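Local coordinates for lipoprotein (Colwellia psychrerythraea, PDB 3O0Y), which is a putative lipoprotein of unknown function whose family belongs to a clan of metallopeptidase-like proteins, at residues A[46-51]-A[168-173]. Numbering follows the deposited sequence.
Sequences RALSAT and IVRLGQ
R170 reaches across to T51 and is the one residue of 168-173 that touches 46-51. Its CB points toward the other helix, and with CG anti to the carbonyl carbon the side chain sets off in the direction of 46-51. From CG the chain runs extended through CD to NE, bridging the 13.8 Å between the axes of 47-51 and 168-172. NE turns to a different partner, the backbone O of D67. CZ lies under a methyl of L48: CD2 of L48 sits over one guanidinium face, displaced toward the rim, 3.7 Å from NH1 of R170. Segments 47-51 and 168-172, parts of helices 47-53 and 161-172, run nearly antiparallel (152°) in this largely helical DUF885 protein, and at this level they meet through the arginine rather than through backbone-close packing; M152 of helix 144-154 touches both L48 and R170. At the tip, NH1 and NH2 of R170 both donate end-on to the single hydroxyl oxygen of T51, with NH1 2.9 Å from OG1. OG1 lies in the guanidinium plane, and both bonds are clearly bent, as expected when two N-H groups converge on one acceptor. Replacing R170 by a leucine would probably leave the T51 hydroxyl and the D67 carbonyl without these donors and a gap beneath the L48 methyl. NH2 of R170 also approaches A47, whose CB lies 3.8 Å from that nitrogen.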
# COMPACT_ATOMS: atom_id res chain seq x y z
N ARG A 46 6.23 15.14 -7.01
CA ARG A 46 5.77 13.77 -7.15
C ARG A 46 4.63 13.76 -8.14
O ARG A 46 3.48 13.35 -7.84
CB ARG A 46 5.33 13.18 -5.79
CG ARG A 46 6.46 12.99 -4.84
CD ARG A 46 7.36 11.85 -5.23
NE ARG A 46 8.41 11.56 -4.27
CZ ARG A 46 9.64 12.09 -4.31
NH1 ARG A 46 9.96 13.04 -5.18
NH2 ARG A 46 10.56 11.70 -3.43
N ALA A 47 4.95 14.22 -9.36
CA ALA A 47 3.89 14.48 -10.37
C ALA A 47 3.16 13.19 -10.81
O ALA A 47 1.98 13.24 -11.16
CB ALA A 47 4.46 15.22 -11.59
N LEU A 48 3.81 12.03 -10.72
CA LEU A 48 3.12 10.75 -11.01
C LEU A 48 2.11 10.38 -9.94
O LEU A 48 1.02 9.90 -10.26
CB LEU A 48 4.13 9.62 -11.19
CG LEU A 48 4.63 9.95 -12.61
CD1 LEU A 48 6.02 10.40 -12.80
CD2 LEU A 48 3.90 9.29 -13.72
N SER A 49 2.39 10.66 -8.67
CA SER A 49 1.34 10.57 -7.64
C SER A 49 0.16 11.52 -7.89
O SER A 49 -1.00 11.15 -7.70
CB SER A 49 1.97 10.79 -6.22
OG SER A 49 2.74 9.64 -5.90
N ALA A 50 0.45 12.74 -8.34
CA ALA A 50 -0.58 13.67 -8.71
C ALA A 50 -1.45 13.03 -9.78
O ALA A 50 -2.68 13.01 -9.67
CB ALA A 50 0.04 15.00 -9.27
N THR A 51 -0.82 12.52 -10.85
CA THR A 51 -1.60 11.79 -11.88
C THR A 51 -2.47 10.62 -11.33
O THR A 51 -3.63 10.46 -11.73
CB THR A 51 -0.63 11.28 -12.98
OG1 THR A 51 0.02 12.42 -13.56
CG2 THR A 51 -1.44 10.41 -14.04
N ILE A 168 4.16 10.86 -24.21
CA ILE A 168 5.40 10.88 -24.96
C ILE A 168 6.46 11.72 -24.28
O ILE A 168 7.65 11.33 -24.18
CB ILE A 168 5.12 11.32 -26.43
CG1 ILE A 168 4.40 10.17 -27.13
CG2 ILE A 168 6.42 11.69 -27.18
CD1 ILE A 168 3.61 10.63 -28.38
N VAL A 169 6.04 12.89 -23.84
CA VAL A 169 6.92 13.84 -23.17
C VAL A 169 7.47 13.23 -21.86
O VAL A 169 8.65 13.41 -21.51
CB VAL A 169 6.19 15.15 -22.96
CG1 VAL A 169 6.94 16.03 -21.99
CG2 VAL A 169 5.99 15.83 -24.36
N ARG A 170 6.60 12.52 -21.15
CA ARG A 170 7.06 11.82 -19.93
C ARG A 170 8.10 10.76 -20.23
O ARG A 170 9.18 10.71 -19.57
CB ARG A 170 5.84 11.24 -19.18
CG ARG A 170 5.20 12.34 -18.33
CD ARG A 170 4.15 11.77 -17.36
NE ARG A 170 3.89 12.67 -16.23
CZ ARG A 170 2.79 12.63 -15.49
NH1 ARG A 170 1.86 11.70 -15.69
NH2 ARG A 170 2.67 13.47 -14.48
N LEU A 171 7.83 9.93 -21.24
CA LEU A 171 8.81 8.89 -21.65
C LEU A 171 10.18 9.46 -22.02
O LEU A 171 11.21 8.87 -21.69
CB LEU A 171 8.26 8.02 -22.80
CG LEU A 171 7.01 7.18 -22.53
CD1 LEU A 171 6.53 6.59 -23.85
CD2 LEU A 171 7.18 6.11 -21.50
N GLY A 172 10.17 10.63 -22.66
CA GLY A 172 11.37 11.31 -23.09
C GLY A 172 12.23 11.82 -21.98
O GLY A 172 13.40 12.09 -22.21
N GLN A 173 11.70 11.85 -20.76
CA GLN A 173 12.50 12.32 -19.61
C GLN A 173 13.07 11.18 -18.77
O GLN A 173 13.63 11.41 -17.67
CB GLN A 173 11.60 13.19 -18.75
CG GLN A 173 11.18 14.47 -19.50
CD GLN A 173 10.21 15.23 -18.73
OE1 GLN A 173 8.99 15.13 -18.95
NE2 GLN A 173 10.71 15.97 -17.78